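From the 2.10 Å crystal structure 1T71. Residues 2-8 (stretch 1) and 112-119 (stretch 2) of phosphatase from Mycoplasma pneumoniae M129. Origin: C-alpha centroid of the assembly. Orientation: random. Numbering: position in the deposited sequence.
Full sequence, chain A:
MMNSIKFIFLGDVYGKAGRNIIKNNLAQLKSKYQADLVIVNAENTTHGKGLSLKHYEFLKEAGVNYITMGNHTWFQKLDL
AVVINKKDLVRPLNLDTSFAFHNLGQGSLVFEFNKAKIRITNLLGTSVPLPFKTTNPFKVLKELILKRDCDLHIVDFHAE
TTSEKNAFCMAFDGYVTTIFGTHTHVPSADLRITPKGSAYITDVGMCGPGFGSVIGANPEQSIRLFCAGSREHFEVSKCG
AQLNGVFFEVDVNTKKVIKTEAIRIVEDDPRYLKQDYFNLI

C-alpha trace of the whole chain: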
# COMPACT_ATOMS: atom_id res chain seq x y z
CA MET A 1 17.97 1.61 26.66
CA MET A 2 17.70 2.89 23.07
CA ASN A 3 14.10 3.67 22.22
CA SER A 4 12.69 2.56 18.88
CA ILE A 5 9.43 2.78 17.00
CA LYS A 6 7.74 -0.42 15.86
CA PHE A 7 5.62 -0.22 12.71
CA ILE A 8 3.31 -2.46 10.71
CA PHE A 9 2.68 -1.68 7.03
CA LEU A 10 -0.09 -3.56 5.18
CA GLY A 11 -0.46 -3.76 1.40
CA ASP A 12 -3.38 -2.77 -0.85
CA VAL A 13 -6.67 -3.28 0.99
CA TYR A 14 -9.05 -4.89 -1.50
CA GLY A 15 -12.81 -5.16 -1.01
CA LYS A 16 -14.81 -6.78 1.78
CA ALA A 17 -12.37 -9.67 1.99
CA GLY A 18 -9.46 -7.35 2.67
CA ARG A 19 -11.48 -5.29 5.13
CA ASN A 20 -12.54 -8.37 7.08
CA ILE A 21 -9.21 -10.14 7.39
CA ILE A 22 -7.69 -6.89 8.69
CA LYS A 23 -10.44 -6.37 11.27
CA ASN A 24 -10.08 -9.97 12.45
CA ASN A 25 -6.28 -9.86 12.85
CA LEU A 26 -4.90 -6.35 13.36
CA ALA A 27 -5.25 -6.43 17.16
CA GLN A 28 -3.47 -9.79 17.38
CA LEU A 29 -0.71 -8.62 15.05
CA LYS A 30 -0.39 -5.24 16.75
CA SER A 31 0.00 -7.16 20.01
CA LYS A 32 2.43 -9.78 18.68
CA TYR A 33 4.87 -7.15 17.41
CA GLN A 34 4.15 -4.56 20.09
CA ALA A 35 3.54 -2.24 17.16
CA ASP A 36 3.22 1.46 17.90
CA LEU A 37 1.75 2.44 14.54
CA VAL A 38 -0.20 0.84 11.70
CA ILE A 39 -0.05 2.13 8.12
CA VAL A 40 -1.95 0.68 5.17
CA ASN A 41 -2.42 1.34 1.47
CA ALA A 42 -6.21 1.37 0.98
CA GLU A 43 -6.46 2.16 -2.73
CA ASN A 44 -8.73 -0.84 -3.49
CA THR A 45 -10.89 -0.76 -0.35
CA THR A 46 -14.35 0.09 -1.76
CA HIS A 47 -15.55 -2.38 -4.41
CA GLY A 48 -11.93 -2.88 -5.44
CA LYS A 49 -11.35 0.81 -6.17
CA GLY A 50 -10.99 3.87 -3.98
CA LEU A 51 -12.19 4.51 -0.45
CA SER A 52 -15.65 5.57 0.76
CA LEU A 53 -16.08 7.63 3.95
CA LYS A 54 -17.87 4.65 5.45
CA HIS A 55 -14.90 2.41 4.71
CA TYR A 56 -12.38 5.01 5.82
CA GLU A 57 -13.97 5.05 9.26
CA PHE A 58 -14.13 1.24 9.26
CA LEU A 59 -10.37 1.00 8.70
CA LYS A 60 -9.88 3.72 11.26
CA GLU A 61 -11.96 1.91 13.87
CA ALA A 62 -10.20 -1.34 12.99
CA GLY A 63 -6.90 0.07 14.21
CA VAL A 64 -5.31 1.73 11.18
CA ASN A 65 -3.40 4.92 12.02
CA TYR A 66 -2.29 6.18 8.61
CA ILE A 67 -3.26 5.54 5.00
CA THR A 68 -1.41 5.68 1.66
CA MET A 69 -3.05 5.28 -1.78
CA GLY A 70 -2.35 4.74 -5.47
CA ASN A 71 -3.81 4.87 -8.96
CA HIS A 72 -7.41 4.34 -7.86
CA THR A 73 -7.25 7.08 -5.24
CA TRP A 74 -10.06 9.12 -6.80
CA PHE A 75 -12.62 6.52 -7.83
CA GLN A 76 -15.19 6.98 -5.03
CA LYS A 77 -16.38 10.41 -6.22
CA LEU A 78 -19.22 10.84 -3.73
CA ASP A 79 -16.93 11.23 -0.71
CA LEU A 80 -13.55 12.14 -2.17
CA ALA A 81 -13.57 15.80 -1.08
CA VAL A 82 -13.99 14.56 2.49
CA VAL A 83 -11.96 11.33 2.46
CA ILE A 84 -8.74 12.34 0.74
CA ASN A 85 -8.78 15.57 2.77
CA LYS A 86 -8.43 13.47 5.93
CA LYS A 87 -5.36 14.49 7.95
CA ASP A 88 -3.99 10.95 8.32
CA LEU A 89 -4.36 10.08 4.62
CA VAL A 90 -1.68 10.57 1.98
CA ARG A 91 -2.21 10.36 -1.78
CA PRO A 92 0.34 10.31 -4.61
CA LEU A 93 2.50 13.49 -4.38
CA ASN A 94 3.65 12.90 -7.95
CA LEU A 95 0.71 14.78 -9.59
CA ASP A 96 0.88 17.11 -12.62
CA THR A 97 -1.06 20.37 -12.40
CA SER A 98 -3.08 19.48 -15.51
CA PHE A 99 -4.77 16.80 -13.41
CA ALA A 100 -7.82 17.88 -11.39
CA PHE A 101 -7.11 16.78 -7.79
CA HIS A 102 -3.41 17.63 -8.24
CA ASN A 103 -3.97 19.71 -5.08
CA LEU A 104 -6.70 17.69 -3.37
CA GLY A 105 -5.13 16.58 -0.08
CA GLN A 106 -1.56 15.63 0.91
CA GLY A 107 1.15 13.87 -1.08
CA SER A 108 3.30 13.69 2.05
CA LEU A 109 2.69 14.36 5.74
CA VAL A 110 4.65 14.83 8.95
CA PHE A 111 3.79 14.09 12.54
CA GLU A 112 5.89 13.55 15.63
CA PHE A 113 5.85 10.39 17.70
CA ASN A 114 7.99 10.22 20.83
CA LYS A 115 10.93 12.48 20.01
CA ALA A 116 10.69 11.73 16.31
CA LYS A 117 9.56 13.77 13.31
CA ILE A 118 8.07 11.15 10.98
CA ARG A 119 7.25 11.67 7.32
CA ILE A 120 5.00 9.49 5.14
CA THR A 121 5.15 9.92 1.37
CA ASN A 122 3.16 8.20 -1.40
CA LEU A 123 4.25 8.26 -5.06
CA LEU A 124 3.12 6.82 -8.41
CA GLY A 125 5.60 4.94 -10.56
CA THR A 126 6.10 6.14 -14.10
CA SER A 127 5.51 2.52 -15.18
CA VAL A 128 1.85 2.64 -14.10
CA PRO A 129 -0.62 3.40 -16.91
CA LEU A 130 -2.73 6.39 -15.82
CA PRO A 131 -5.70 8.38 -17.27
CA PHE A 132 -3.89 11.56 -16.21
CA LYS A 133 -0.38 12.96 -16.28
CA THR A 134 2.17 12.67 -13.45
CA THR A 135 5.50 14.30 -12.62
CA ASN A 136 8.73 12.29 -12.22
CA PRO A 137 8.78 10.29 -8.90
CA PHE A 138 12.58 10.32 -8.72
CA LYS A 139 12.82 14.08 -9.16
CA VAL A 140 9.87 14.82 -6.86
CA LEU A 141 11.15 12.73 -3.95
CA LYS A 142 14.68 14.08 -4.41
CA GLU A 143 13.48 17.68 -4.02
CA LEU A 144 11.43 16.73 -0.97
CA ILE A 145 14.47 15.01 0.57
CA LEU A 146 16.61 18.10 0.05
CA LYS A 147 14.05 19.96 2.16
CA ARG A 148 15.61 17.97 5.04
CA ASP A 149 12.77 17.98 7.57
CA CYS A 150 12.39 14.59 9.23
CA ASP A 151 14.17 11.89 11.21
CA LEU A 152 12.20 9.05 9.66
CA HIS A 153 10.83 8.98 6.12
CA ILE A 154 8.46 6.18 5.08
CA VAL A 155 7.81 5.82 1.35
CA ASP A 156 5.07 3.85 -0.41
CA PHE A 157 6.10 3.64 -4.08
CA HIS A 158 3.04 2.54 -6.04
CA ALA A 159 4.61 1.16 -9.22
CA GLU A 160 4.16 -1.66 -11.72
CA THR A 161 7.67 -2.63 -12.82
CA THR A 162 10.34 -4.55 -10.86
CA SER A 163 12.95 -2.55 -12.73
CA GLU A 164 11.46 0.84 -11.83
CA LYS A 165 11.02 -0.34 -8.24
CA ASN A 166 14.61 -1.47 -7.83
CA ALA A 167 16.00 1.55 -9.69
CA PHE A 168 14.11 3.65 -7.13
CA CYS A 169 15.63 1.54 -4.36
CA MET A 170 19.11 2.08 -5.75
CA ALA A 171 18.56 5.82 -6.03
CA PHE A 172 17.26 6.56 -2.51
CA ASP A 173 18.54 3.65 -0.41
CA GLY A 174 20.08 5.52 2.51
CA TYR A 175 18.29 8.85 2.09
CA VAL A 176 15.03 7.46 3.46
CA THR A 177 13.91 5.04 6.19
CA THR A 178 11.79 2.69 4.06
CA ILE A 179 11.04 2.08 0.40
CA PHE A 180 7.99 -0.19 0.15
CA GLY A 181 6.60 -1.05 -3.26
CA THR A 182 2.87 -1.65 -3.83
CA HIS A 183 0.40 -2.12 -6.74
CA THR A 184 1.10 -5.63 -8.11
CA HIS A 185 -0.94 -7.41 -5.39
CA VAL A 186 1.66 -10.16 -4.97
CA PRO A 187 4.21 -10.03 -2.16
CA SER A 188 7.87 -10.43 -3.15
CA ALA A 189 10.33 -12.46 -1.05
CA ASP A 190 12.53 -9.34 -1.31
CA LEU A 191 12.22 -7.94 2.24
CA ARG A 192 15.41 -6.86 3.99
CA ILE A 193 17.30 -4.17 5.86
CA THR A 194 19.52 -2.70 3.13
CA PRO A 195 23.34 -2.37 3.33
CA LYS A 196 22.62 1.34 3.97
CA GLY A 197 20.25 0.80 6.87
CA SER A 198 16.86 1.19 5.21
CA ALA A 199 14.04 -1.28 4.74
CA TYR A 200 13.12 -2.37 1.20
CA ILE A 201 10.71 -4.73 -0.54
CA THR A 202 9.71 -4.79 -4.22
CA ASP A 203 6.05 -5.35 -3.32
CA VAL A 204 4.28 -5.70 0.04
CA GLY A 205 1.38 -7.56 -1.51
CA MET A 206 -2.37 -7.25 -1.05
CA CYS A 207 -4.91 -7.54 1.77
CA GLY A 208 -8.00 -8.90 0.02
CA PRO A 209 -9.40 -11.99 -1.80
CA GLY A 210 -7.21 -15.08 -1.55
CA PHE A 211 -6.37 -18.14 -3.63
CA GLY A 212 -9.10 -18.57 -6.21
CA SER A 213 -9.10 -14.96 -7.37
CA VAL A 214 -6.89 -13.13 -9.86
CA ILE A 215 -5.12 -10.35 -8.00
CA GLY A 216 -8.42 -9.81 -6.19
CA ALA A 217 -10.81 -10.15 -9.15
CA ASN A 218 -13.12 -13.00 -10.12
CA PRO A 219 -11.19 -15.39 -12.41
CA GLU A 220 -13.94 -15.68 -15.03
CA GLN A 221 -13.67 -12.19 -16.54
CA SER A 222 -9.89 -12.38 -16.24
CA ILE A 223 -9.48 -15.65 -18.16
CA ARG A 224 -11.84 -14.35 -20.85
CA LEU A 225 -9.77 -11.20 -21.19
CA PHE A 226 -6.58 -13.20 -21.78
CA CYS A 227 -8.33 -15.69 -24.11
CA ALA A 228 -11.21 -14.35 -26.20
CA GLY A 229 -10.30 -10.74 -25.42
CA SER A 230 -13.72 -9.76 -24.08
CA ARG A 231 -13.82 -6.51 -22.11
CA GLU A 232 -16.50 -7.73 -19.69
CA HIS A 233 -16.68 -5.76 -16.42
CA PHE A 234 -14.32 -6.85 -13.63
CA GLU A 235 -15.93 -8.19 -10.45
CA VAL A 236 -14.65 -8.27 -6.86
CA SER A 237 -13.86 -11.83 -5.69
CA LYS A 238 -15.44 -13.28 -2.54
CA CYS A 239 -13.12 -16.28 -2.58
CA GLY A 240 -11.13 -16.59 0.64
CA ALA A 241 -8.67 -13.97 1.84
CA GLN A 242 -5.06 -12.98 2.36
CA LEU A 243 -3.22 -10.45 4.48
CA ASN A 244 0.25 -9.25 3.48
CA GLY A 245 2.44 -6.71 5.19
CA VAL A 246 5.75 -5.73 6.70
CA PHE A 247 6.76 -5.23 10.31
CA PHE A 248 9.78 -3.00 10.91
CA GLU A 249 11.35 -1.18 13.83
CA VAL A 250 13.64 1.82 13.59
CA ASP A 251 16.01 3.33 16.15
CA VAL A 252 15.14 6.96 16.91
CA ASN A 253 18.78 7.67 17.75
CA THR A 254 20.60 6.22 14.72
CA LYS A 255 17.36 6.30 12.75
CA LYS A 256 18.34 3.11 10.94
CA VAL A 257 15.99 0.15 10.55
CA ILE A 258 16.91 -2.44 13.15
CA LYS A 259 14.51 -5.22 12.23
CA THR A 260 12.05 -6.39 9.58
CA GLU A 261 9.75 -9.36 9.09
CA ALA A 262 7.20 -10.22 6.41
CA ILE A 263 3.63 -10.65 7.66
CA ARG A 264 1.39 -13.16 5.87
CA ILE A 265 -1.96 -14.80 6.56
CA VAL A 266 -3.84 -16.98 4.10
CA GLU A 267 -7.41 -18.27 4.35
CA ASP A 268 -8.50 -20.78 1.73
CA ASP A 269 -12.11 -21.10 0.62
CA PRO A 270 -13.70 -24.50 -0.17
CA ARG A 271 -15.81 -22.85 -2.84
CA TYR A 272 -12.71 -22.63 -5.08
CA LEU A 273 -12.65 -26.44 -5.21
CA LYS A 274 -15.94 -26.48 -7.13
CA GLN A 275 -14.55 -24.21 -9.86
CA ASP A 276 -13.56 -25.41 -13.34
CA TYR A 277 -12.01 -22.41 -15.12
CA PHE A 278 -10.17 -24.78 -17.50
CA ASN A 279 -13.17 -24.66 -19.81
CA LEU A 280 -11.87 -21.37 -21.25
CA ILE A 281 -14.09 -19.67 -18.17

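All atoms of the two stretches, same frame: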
# COMPACT_ATOMS: atom_id res chain seq x y z
N MET A 2 18.01 2.67 24.48
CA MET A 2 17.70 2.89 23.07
C MET A 2 16.22 2.68 22.77
O MET A 2 15.72 1.55 22.78
CB MET A 2 18.57 2.00 22.17
CG MET A 2 18.01 0.61 21.83
SD MET A 2 17.47 0.44 20.07
CE MET A 2 15.75 0.01 20.26
N ASN A 3 15.51 3.77 22.52
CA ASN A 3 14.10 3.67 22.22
C ASN A 3 13.92 3.58 20.71
O ASN A 3 14.63 4.24 19.94
CB ASN A 3 13.32 4.87 22.78
CG ASN A 3 13.57 6.14 22.01
OD1 ASN A 3 14.71 6.61 21.91
ND2 ASN A 3 12.51 6.71 21.44
N SER A 4 12.98 2.75 20.29
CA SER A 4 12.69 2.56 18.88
C SER A 4 11.20 2.70 18.64
O SER A 4 10.42 2.80 19.58
CB SER A 4 13.14 1.16 18.46
OG SER A 4 12.42 0.16 19.15
N ILE A 5 10.82 2.69 17.37
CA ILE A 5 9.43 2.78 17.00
C ILE A 5 9.14 1.55 16.15
O ILE A 5 9.85 1.26 15.19
CB ILE A 5 9.15 4.06 16.20
CG1 ILE A 5 9.58 5.28 17.02
CG2 ILE A 5 7.68 4.16 15.87
CD1 ILE A 5 9.50 6.60 16.28
N LYS A 6 8.12 0.80 16.55
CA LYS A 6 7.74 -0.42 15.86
C LYS A 6 6.54 -0.16 14.97
O LYS A 6 5.50 0.30 15.44
CB LYS A 6 7.45 -1.51 16.88
CG LYS A 6 8.70 -1.92 17.63
CD LYS A 6 8.41 -2.75 18.87
CE LYS A 6 9.71 -3.02 19.62
NZ LYS A 6 9.48 -3.47 21.01
N PHE A 7 6.69 -0.44 13.67
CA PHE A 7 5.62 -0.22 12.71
C PHE A 7 5.11 -1.49 12.05
O PHE A 7 5.78 -2.53 12.05
CB PHE A 7 6.07 0.68 11.55
CG PHE A 7 6.65 2.00 11.96
CD1 PHE A 7 7.94 2.08 12.46
CD2 PHE A 7 5.93 3.17 11.75
CE1 PHE A 7 8.52 3.32 12.74
CE2 PHE A 7 6.49 4.41 12.03
CZ PHE A 7 7.79 4.48 12.53
N ILE A 8 3.93 -1.38 11.46
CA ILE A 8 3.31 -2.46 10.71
C ILE A 8 2.73 -1.80 9.46
O ILE A 8 1.91 -0.88 9.57
CB ILE A 8 2.15 -3.14 11.48
CG1 ILE A 8 2.71 -4.13 12.50
CG2 ILE A 8 1.23 -3.87 10.49
CD1 ILE A 8 1.62 -4.85 13.31
N GLU A 112 4.82 13.95 14.73
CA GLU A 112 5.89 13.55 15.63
C GLU A 112 5.36 12.47 16.55
O GLU A 112 4.21 12.51 16.97
CB GLU A 112 6.41 14.74 16.43
CG GLU A 112 5.59 15.13 17.65
CD GLU A 112 6.14 16.36 18.34
OE1 GLU A 112 6.03 17.47 17.76
OE2 GLU A 112 6.68 16.23 19.46
N PHE A 113 6.21 11.49 16.83
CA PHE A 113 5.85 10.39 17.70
C PHE A 113 7.05 10.07 18.58
O PHE A 113 8.05 9.52 18.12
CB PHE A 113 5.46 9.16 16.87
CG PHE A 113 5.04 7.98 17.70
CD1 PHE A 113 5.99 7.10 18.21
CD2 PHE A 113 3.70 7.75 17.98
CE1 PHE A 113 5.61 6.02 19.00
CE2 PHE A 113 3.31 6.66 18.77
CZ PHE A 113 4.27 5.80 19.28
N ASN A 114 6.94 10.45 19.85
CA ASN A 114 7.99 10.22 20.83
C ASN A 114 9.40 10.63 20.41
O ASN A 114 10.26 9.78 20.14
CB ASN A 114 7.99 8.76 21.28
CG ASN A 114 7.07 8.52 22.47
OD1 ASN A 114 7.33 9.01 23.58
ND2 ASN A 114 5.98 7.78 22.24
N LYS A 115 9.63 11.94 20.36
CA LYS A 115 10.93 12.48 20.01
C LYS A 115 11.35 12.15 18.59
O LYS A 115 12.54 11.99 18.31
CB LYS A 115 11.98 11.94 20.99
CG LYS A 115 11.58 12.07 22.46
CD LYS A 115 12.55 11.33 23.37
CE LYS A 115 12.09 11.37 24.82
NZ LYS A 115 10.73 10.77 24.97
N ALA A 116 10.38 12.05 17.69
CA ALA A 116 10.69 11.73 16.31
C ALA A 116 9.75 12.40 15.31
O ALA A 116 8.53 12.28 15.42
CB ALA A 116 10.67 10.23 16.11
N LYS A 117 10.33 13.10 14.35
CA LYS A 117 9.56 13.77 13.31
C LYS A 117 9.47 12.73 12.19
O LYS A 117 10.47 12.43 11.53
CB LYS A 117 10.29 15.01 12.82
CG LYS A 117 9.38 16.13 12.35
CD LYS A 117 10.20 17.35 11.92
CE LYS A 117 9.31 18.57 11.72
NZ LYS A 117 8.24 18.35 10.70
N ILE A 118 8.27 12.18 11.99
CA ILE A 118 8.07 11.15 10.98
C ILE A 118 7.33 11.64 9.74
O ILE A 118 6.30 12.31 9.84
CB ILE A 118 7.29 9.96 11.58
CG1 ILE A 118 8.03 9.45 12.83
CG2 ILE A 118 7.15 8.85 10.54
CD1 ILE A 118 7.31 8.33 13.56
N ARG A 119 7.85 11.28 8.58
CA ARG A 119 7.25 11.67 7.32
C ARG A 119 6.75 10.45 6.53
O ARG A 119 7.41 9.42 6.49
CB ARG A 119 8.27 12.43 6.48
CG ARG A 119 7.67 13.32 5.42
CD ARG A 119 8.73 14.17 4.73
NE ARG A 119 8.11 15.22 3.94
CZ ARG A 119 7.85 16.44 4.38
NH1 ARG A 119 8.17 16.79 5.62
NH2 ARG A 119 7.25 17.32 3.59

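Ile 5 is the centre of this contact. Its CA-to-CB bond points toward stretch 2 and the residue is buried, with chi1 in m and chi2 in t. This extended conformation carries CD1 out to the other backbone and makes it the meeting point for three apolar side chains. Ile 5 CD1 lies 3.8 Å from Ala 116 CB, 3.9 Å from Ile 118 CD1 and 4.0 Å from Phe 113 CD1. These are ordinary van der Waals distances. The same methyl also comes within 3.7 Å of the backbone atom Phe 113 O. Its approach to the Phe 113 ring is oblique.

Phe 113 and Ala 116 are held near each other by a turn within stretch 2. The backbone hydrogen bond from Phe 113 N to Ala 116 O measures 2.8 Å. Asn 114 and Lys 115, between them, both have positive phi. Across this turn, both Phe 113 and Ala 116 direct CB toward stretch 1.

Phe 7 extends the apolar patch along stretch 1. Its CA-to-CB bond points sideways, but the end of the ring comes nearer. Phe 7 CZ reaches Ile 118 CD1 at 4.0 Å, and that methyl sits at the ring edge, near its plane. Ile 118 CD1 therefore touches both Ile 5 and Phe 7. The CA-to-CB bond of Lys 6, between these two in sequence, points away, and Lys 6 takes no part.

The polar edge is loose. The CA-to-CB bond of Asn 3 points toward stretch 2, yet Asn 3 ND2 stays 4.0 Å from Asn 114 O, and no hydrogen bond is made. Asn 114 is poorly ordered, so its place here is less certain. The CA-to-CB bond of Lys 115 also points toward stretch 1, but Lys 115 CD comes no nearer than 5.0 Å to Asn 3 ND2.

No hydrogen bond crosses between the stretches. The CA atoms of Ile 5 and Phe 113 are 8.4 Å apart, so side chains bridge the gap. The contact buries 248 Å² in total.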